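Local coordinates for periplasmic binding protein (Veillonella parvula, PDB 4LJS), which probably captures a ligand, perhaps an iron chelate or related metal complex, and hands it to an ABC importer in the membrane, at residues 159-162 and 163-167; 168-171 and 172-175; 78-81 and 82-85. One frame throughout, in Å; residues are numbered along the deposited sequence.

Overall arrangement
Three short-range contacts illustrate how helices begin and end in a two-lobed binding protein. Contact 3 comes first along the chain, in the loop after strand 67-71 and the start of helix 84-89. Contact 1 follows at the end of helix 151-164, and contact 2 opens helix 168-188 directly afterwards. Contacts 1 and 2 have centres 9 Å apart and touch; the centre of contact 3 lies about 21 Å from that of contact 1 and about 19 Å from that of contact 2, and it touches neither. Helix 168-188 leads from the lobe holding the four-stranded parallel sheet to the mixed sheet beyond, consistent with the rigid interlobe helix of this family's fold.

Contact 1. Residues 159-162 and 163-167; sequences RDLG and RIFNR
Phe165 turns the edge of its ring to the carbonyl of Leu161: CD2 lies 3.2 Å from Leu161 O, close to the ring plane, while CE2 meets Leu161 CD2 at 4.2 Å. The two side chains run alongside each other, Phe165 CG being set beside its own backbone N (chi1 -71°). That N donates to the same Leu161 O at 2.9 Å, which thus receives both an amide and a ring edge. The two residues before it follow the same i to i-4 pattern: Arg163 N donates to Arg159 O and Ile164 N to Asp160 O. The helix then closes in a Schellman motif. Asn166 has positive phi, Arg167 N reaches back to Gly162 O at 2.7 Å in the carbonyl plane, and the inner bond from Asn166 N to Arg163 O is weak, at 3.4 Å. The polar ends find partners beyond these residues: Arg159 pairs with Glu172, Asp160 with Lys156 and the hydroxyl of Tyr137, Arg167 with Glu63 and Glu170, and Arg163 NH1 makes a weak bond to Thr25 O. Replacing Phe165 with an alanine would probably open a gap beside Leu161 CD2 and leave Ile58 and Val43 without the ring they pack on. Helix 52-60 meets Leu161 and Phe165, strand 19-29 touches Asp160 and Arg163, and helix 168-188 packs on Arg159 and Arg163.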
loop_
_atom_site.group_PDB
_atom_site.type_symbol
_atom_site.label_atom_id
_atom_site.label_comp_id
_atom_site.label_asym_id
_atom_site.label_seq_id
_atom_site.Cartn_x
_atom_site.Cartn_y
_atom_site.Cartn_z
ATOM N N ARG A 159 8.613 -9.084 3.400
ATOM C CA ARG A 159 9.632 -10.044 3.780
ATOM C C ARG A 159 10.350 -9.623 5.072
ATOM O O ARG A 159 10.623 -10.459 5.939
ATOM C CB ARG A 159 10.619 -10.198 2.622
ATOM C CG ARG A 159 11.632 -11.295 2.785
ATOM C CD ARG A 159 12.426 -11.485 1.490
ATOM N NE ARG A 159 11.692 -12.259 0.487
ATOM C CZ ARG A 159 11.375 -11.817 -0.727
ATOM N NH1 ARG A 159 11.717 -10.593 -1.104
ATOM N NH2 ARG A 159 10.721 -12.607 -1.574
ATOM N N ASP A 160 10.648 -8.331 5.202
ATOM C CA ASP A 160 11.297 -7.804 6.406
ATOM C C ASP A 160 10.422 -7.996 7.644
ATOM O O ASP A 160 10.889 -8.445 8.689
ATOM C CB ASP A 160 11.611 -6.318 6.251
ATOM C CG ASP A 160 12.787 -6.058 5.336
ATOM O OD1 ASP A 160 13.590 -6.992 5.117
ATOM O OD2 ASP A 160 12.913 -4.913 4.844
ATOM N N LEU A 161 9.149 -7.641 7.528
ATOM C CA LEU A 161 8.234 -7.821 8.641
ATOM C C LEU A 161 8.112 -9.310 8.969
ATOM O O LEU A 161 8.087 -9.689 10.133
ATOM C CB LEU A 161 6.880 -7.173 8.345
ATOM C CG LEU A 161 6.939 -5.636 8.366
ATOM C CD1 LEU A 161 5.621 -5.010 7.925
ATOM C CD2 LEU A 161 7.331 -5.124 9.755
ATOM N N GLY A 162 8.079 -10.150 7.937
ATOM C CA GLY A 162 8.106 -11.588 8.131
ATOM C C GLY A 162 9.281 -12.064 8.974
ATOM O O GLY A 162 9.113 -12.888 9.872
ATOM N N ARG A 163 10.476 -11.544 8.698
ATOM C CA ARG A 163 11.650 -11.907 9.491
ATOM C C ARG A 163 11.542 -11.398 10.934
ATOM O O ARG A 163 11.889 -12.106 11.881
ATOM C CB ARG A 163 12.941 -11.382 8.854
ATOM C CG ARG A 163 13.277 -11.969 7.500
ATOM C CD ARG A 163 14.617 -11.434 6.998
ATOM N NE ARG A 163 15.732 -11.891 7.828
ATOM C CZ ARG A 163 16.899 -11.261 7.936
ATOM N NH1 ARG A 163 17.110 -10.130 7.273
ATOM N NH2 ARG A 163 17.854 -11.758 8.715
ATOM N N ILE A 164 11.071 -10.169 11.095
ATOM C CA ILE A 164 10.928 -9.577 12.420
ATOM C C ILE A 164 9.967 -10.389 13.299
ATOM O O ILE A 164 10.237 -10.609 14.477
ATOM C CB ILE A 164 10.488 -8.093 12.330
ATOM C CG1 ILE A 164 11.610 -7.241 11.727
ATOM C CG2 ILE A 164 10.096 -7.547 13.703
ATOM C CD1 ILE A 164 11.245 -5.769 11.548
ATOM N N PHE A 165 8.874 -10.874 12.714
ATOM C CA PHE A 165 7.849 -11.583 13.481
ATOM C C PHE A 165 7.930 -13.094 13.430
ATOM O O PHE A 165 6.981 -13.775 13.824
ATOM C CB PHE A 165 6.459 -11.126 13.049
ATOM C CG PHE A 165 6.138 -9.737 13.488
ATOM C CD1 PHE A 165 5.622 -9.508 14.741
ATOM C CD2 PHE A 165 6.402 -8.659 12.666
ATOM C CE1 PHE A 165 5.343 -8.225 15.162
ATOM C CE2 PHE A 165 6.126 -7.377 13.079
ATOM C CZ PHE A 165 5.600 -7.157 14.331
ATOM N N ASN A 166 9.064 -13.609 12.961
ATOM C CA ASN A 166 9.228 -15.038 12.700
ATOM C C ASN A 166 8.067 -15.644 11.901
ATOM O O ASN A 166 7.553 -16.713 12.239
ATOM C CB ASN A 166 9.443 -15.819 14.001
ATOM C CG ASN A 166 10.028 -17.197 13.753
ATOM O OD1 ASN A 166 10.848 -17.374 12.853
ATOM N ND2 ASN A 166 9.594 -18.180 14.533
ATOM N N ARG A 167 7.645 -14.941 10.854
ATOM C CA ARG A 167 6.561 -15.413 9.996
ATOM C C ARG A 167 7.060 -15.467 8.562
ATOM O O ARG A 167 6.445 -14.918 7.650
ATOM C CB ARG A 167 5.334 -14.495 10.102
ATOM C CG ARG A 167 4.630 -14.533 11.458
ATOM C CD ARG A 167 3.929 -15.861 11.710
ATOM N NE ARG A 167 3.152 -15.827 12.945
ATOM C CZ ARG A 167 2.147 -16.653 13.219
ATOM N NH1 ARG A 167 1.799 -17.579 12.335
ATOM N NH2 ARG A 167 1.488 -16.552 14.369
#

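Contact 2. Residues 168-171 and 172-175; sequences NMEA and ERLI
Arg173 folds back over the turn that precedes it, and its side chain can be followed from root to tip. CB rests against two carbonyl oxygens, 3.6 Å from Met169 O and 3.8 Å from Glu170 O. With CG anti to the backbone N (chi1 177°) the chain first runs out straight, then bends at chi3 (44°), which swings the guanidinium back toward Glu170. There NH2 comes to 4.1 Å from Glu170 CB, and Glu170 O lies over one face of the guanidinium instead of at its N-H edge. That oxygen accepts the amide of Leu174, N to O 3.1 Å. Leu174 itself presses CG to within 3.2 Å of the same oxygen, while its side chain continues to Ile297. The other rungs of this first stretch of helix are equally regular, with Glu172 N bonded to Asn168 O, Arg173 N to the carbonyl of Met169, a selenomethionine, and Ile175 N to Ala171 O. Ile175 lays CG1 3.3 Å from Ala171 O, and both residues pack on Ile158 of helix 151-164. The carboxylates look elsewhere, Glu170 to Arg167 and Glu172 to Arg159; Glu170 OE2 stays 6.4 Å from Arg173 NH2. These outside partners tie the helix start to the preceding chain, and the acids' place in its opening turns probably also suits the helix dipole. Arg173 contributes contact through its carbon chain and flat face more than through a direct ion pair.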
loop_
_atom_site.group_PDB
_atom_site.type_symbol
_atom_site.label_atom_id
_atom_site.label_comp_id
_atom_site.label_asym_id
_atom_site.label_seq_id
_atom_site.Cartn_x
_atom_site.Cartn_y
_atom_site.Cartn_z
ATOM N N ASN A 168 8.193 -16.129 8.373
ATOM C CA ASN A 168 8.832 -16.186 7.068
ATOM C C ASN A 168 8.030 -17.002 6.073
ATOM O O ASN A 168 7.881 -16.608 4.920
ATOM C CB ASN A 168 10.253 -16.734 7.204
ATOM C CG ASN A 168 11.095 -15.890 8.125
ATOM O OD1 ASN A 168 11.406 -14.739 7.810
ATOM N ND2 ASN A 168 11.447 -16.439 9.288
HETATM N N MSE A 169 7.507 -18.136 6.525
HETATM C CA MSE A 169 6.684 -18.974 5.668
HETATM C C MSE A 169 5.439 -18.219 5.186
HETATM O O MSE A 169 5.098 -18.254 4.005
HETATM C CB MSE A 169 6.298 -20.260 6.389
HETATM C CG MSE A 169 5.577 -21.248 5.502
HETATM SE SE MSE A 169 3.722 -21.492 6.023
HETATM C CE MSE A 169 3.998 -22.870 7.368
ATOM N N GLU A 170 4.782 -17.511 6.099
ATOM C CA GLU A 170 3.590 -16.751 5.748
ATOM C C GLU A 170 3.922 -15.611 4.780
ATOM O O GLU A 170 3.182 -15.351 3.830
ATOM C CB GLU A 170 2.901 -16.217 7.011
ATOM C CG GLU A 170 2.292 -17.305 7.915
ATOM C CD GLU A 170 3.301 -17.973 8.859
ATOM O OE1 GLU A 170 4.523 -17.784 8.688
ATOM O OE2 GLU A 170 2.865 -18.693 9.783
ATOM N N ALA A 171 5.044 -14.940 5.016
ATOM C CA ALA A 171 5.476 -13.855 4.139
ATOM C C ALA A 171 5.748 -14.353 2.720
ATOM O O ALA A 171 5.314 -13.740 1.742
ATOM C CB ALA A 171 6.707 -13.160 4.717
ATOM N N GLU A 172 6.452 -15.474 2.611
ATOM C CA GLU A 172 6.799 -16.022 1.308
ATOM C C GLU A 172 5.580 -16.495 0.529
ATOM O O GLU A 172 5.521 -16.336 -0.687
ATOM C CB GLU A 172 7.816 -17.161 1.441
ATOM C CG GLU A 172 9.240 -16.671 1.674
ATOM C CD GLU A 172 9.711 -15.683 0.606
ATOM O OE1 GLU A 172 10.318 -14.650 0.977
ATOM O OE2 GLU A 172 9.477 -15.945 -0.600
ATOM N N ARG A 173 4.616 -17.087 1.224
ATOM C CA ARG A 173 3.390 -17.529 0.570
ATOM C C ARG A 173 2.636 -16.327 0.004
ATOM O O ARG A 173 2.176 -16.357 -1.137
ATOM C CB ARG A 173 2.502 -18.304 1.541
ATOM C CG ARG A 173 1.166 -18.728 0.952
ATOM C CD ARG A 173 0.264 -19.309 2.024
ATOM N NE ARG A 173 0.300 -18.497 3.237
ATOM C CZ ARG A 173 -0.471 -17.437 3.459
ATOM N NH1 ARG A 173 -1.358 -17.049 2.549
ATOM N NH2 ARG A 173 -0.355 -16.763 4.597
ATOM N N LEU A 174 2.521 -15.266 0.801
ATOM C CA LEU A 174 1.826 -14.056 0.362
ATOM C C LEU A 174 2.507 -13.406 -0.842
ATOM O O LEU A 174 1.854 -13.014 -1.802
ATOM C CB LEU A 174 1.713 -13.054 1.512
ATOM C CG LEU A 174 0.829 -13.520 2.667
ATOM C CD1 LEU A 174 0.991 -12.599 3.858
ATOM C CD2 LEU A 174 -0.633 -13.615 2.231
ATOM N N ILE A 175 3.827 -13.298 -0.777
ATOM C CA ILE A 175 4.616 -12.736 -1.863
ATOM C C ILE A 175 4.488 -13.582 -3.134
ATOM O O ILE A 175 4.277 -13.054 -4.228
ATOM C CB ILE A 175 6.090 -12.634 -1.441
ATOM C CG1 ILE A 175 6.267 -11.480 -0.446
ATOM C CG2 ILE A 175 7.004 -12.482 -2.648
ATOM C CD1 ILE A 175 7.577 -11.523 0.298
#

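Contact 3. Residues 78-81 and 82-85; sequences YVRP and EYRE
Glu82 and Arg80 run alongside each other in one direction and join in a salt bridge. Glu82 OE1 sits at the edge of the Arg80 guanidinium, in its plane, and accepts from NE at 3.2 Å, with a weaker bond from NH2. The carboxylate is turned almost perpendicular, 85° from the guanidinium plane, so that OE1 is approached from above its own plane. Glu82 CG, placed between the backbone N and the carbonyl carbon (chi1 68°), also lies over one face of the following Tyr83 ring. Arg80 has a second acid, since its NH1 forms a salt bridge with Asp301.

Tyr83 comes next. Its amide donates to Arg80 O at 2.8 Å, closing a type I beta turn with Pro81 and Glu82 at the corners, and a second such bond, Arg84 N to Pro81 O at 3.2 Å, carries the chain directly into helix 84-89. Overlapping turns of this kind wind the loop after strand 67-71 into the helix at the surface of the parallel-sheet lobe. The Tyr83 side chain crosses Val79 at about a right angle, CB to Val79 CG1 3.7 Å, while CD2 lies 3.8 Å from Arg80 CB; beyond, the side chain packs on Glu56, Ile59 and Ala60 of helix 52-60.

Arg84 reaches back, extended from CG to NE, and NE donates to Val79 O at 2.9 Å, NH2 adding a weak bond. Pro81 CA lies over one face of this guanidinium. At Glu85 the backbone N donates to a water, which in turn donates to Pro81 O at 2.6 Å.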
loop_
_atom_site.group_PDB
_atom_site.type_symbol
_atom_site.label_atom_id
_atom_site.label_comp_id
_atom_site.label_asym_id
_atom_site.label_seq_id
_atom_site.Cartn_x
_atom_site.Cartn_y
_atom_site.Cartn_z
ATOM N N TYR A 78 -12.425 -0.246 5.546
ATOM C CA TYR A 78 -11.305 -0.058 4.633
ATOM C C TYR A 78 -10.317 -1.200 4.760
ATOM O O TYR A 78 -9.420 -1.331 3.947
ATOM C CB TYR A 78 -10.574 1.245 4.937
ATOM C CG TYR A 78 -11.373 2.491 4.660
ATOM C CD1 TYR A 78 -12.401 2.878 5.502
ATOM C CD2 TYR A 78 -11.084 3.292 3.566
ATOM C CE1 TYR A 78 -13.128 4.018 5.255
ATOM C CE2 TYR A 78 -11.805 4.439 3.314
ATOM C CZ TYR A 78 -12.825 4.799 4.163
ATOM O OH TYR A 78 -13.552 5.941 3.916
ATOM N N VAL A 79 -10.472 -2.007 5.804
ATOM C CA VAL A 79 -9.619 -3.167 6.022
ATOM C C VAL A 79 -10.218 -4.356 5.269
ATOM O O VAL A 79 -11.445 -4.479 5.197
ATOM C CB VAL A 79 -9.513 -3.478 7.540
ATOM C CG1 VAL A 79 -8.742 -4.762 7.797
ATOM C CG2 VAL A 79 -8.863 -2.313 8.264
ATOM N N ARG A 80 -9.368 -5.207 4.688
ATOM C CA ARG A 80 -9.837 -6.430 4.020
ATOM C C ARG A 80 -10.723 -7.227 4.967
ATOM O O ARG A 80 -10.386 -7.370 6.142
ATOM C CB ARG A 80 -8.667 -7.318 3.575
ATOM C CG ARG A 80 -7.981 -6.880 2.307
ATOM C CD ARG A 80 -6.866 -7.836 1.894
ATOM N NE ARG A 80 -7.383 -9.076 1.329
ATOM C CZ ARG A 80 -7.725 -9.226 0.052
ATOM N NH1 ARG A 80 -7.606 -8.209 -0.788
ATOM N NH2 ARG A 80 -8.188 -10.390 -0.387
ATOM N N PRO A 81 -11.857 -7.741 4.458
ATOM C CA PRO A 81 -12.848 -8.464 5.271
ATOM C C PRO A 81 -12.217 -9.490 6.220
ATOM O O PRO A 81 -12.562 -9.509 7.401
ATOM C CB PRO A 81 -13.721 -9.165 4.218
ATOM C CG PRO A 81 -13.639 -8.275 3.021
ATOM C CD PRO A 81 -12.252 -7.662 3.038
ATOM N N GLU A 82 -11.280 -10.294 5.720
ATOM C CA GLU A 82 -10.655 -11.351 6.514
ATOM C C GLU A 82 -9.719 -10.842 7.603
ATOM O O GLU A 82 -9.310 -11.609 8.470
ATOM C CB GLU A 82 -9.886 -12.324 5.616
ATOM C CG GLU A 82 -8.660 -11.722 4.963
ATOM C CD GLU A 82 -8.843 -11.520 3.470
ATOM O OE1 GLU A 82 -7.909 -11.861 2.705
ATOM O OE2 GLU A 82 -9.922 -11.026 3.065
ATOM N N TYR A 83 -9.373 -9.558 7.552
ATOM C CA TYR A 83 -8.497 -8.959 8.556
ATOM C C TYR A 83 -9.260 -8.067 9.539
ATOM O O TYR A 83 -8.672 -7.521 10.475
ATOM C CB TYR A 83 -7.376 -8.156 7.881
ATOM C CG TYR A 83 -6.485 -8.988 6.981
ATOM C CD1 TYR A 83 -6.284 -10.341 7.230
ATOM C CD2 TYR A 83 -5.846 -8.423 5.881
ATOM C CE1 TYR A 83 -5.472 -11.111 6.404
ATOM C CE2 TYR A 83 -5.034 -9.188 5.050
ATOM C CZ TYR A 83 -4.852 -10.527 5.321
ATOM O OH TYR A 83 -4.044 -11.290 4.507
ATOM N N ARG A 84 -10.566 -7.923 9.336
ATOM C CA ARG A 84 -11.353 -7.003 10.160
ATOM C C ARG A 84 -11.447 -7.380 11.627
ATOM O O ARG A 84 -11.354 -6.506 12.494
ATOM C CB ARG A 84 -12.749 -6.794 9.589
ATOM C CG ARG A 84 -12.801 -5.678 8.587
ATOM C CD ARG A 84 -14.088 -5.724 7.810
ATOM N NE ARG A 84 -13.955 -5.060 6.523
ATOM C CZ ARG A 84 -14.859 -5.142 5.559
ATOM N NH1 ARG A 84 -15.959 -5.863 5.749
ATOM N NH2 ARG A 84 -14.668 -4.501 4.415
ATOM N N GLU A 85 -11.650 -8.666 11.906
ATOM C CA GLU A 85 -11.803 -9.123 13.291
ATOM C C GLU A 85 -10.564 -8.794 14.122
ATOM O O GLU A 85 -10.672 -8.280 15.232
ATOM C CB GLU A 85 -12.098 -10.621 13.356
ATOM C CG GLU A 85 -13.583 -10.955 13.398
ATOM C CD GLU A 85 -13.863 -12.365 13.903
ATOM O OE1 GLU A 85 -15.051 -12.745 13.970
ATOM O OE2 GLU A 85 -12.900 -13.091 14.237
HETATM O O HOH W 1 -12.061 -10.609 9.704
#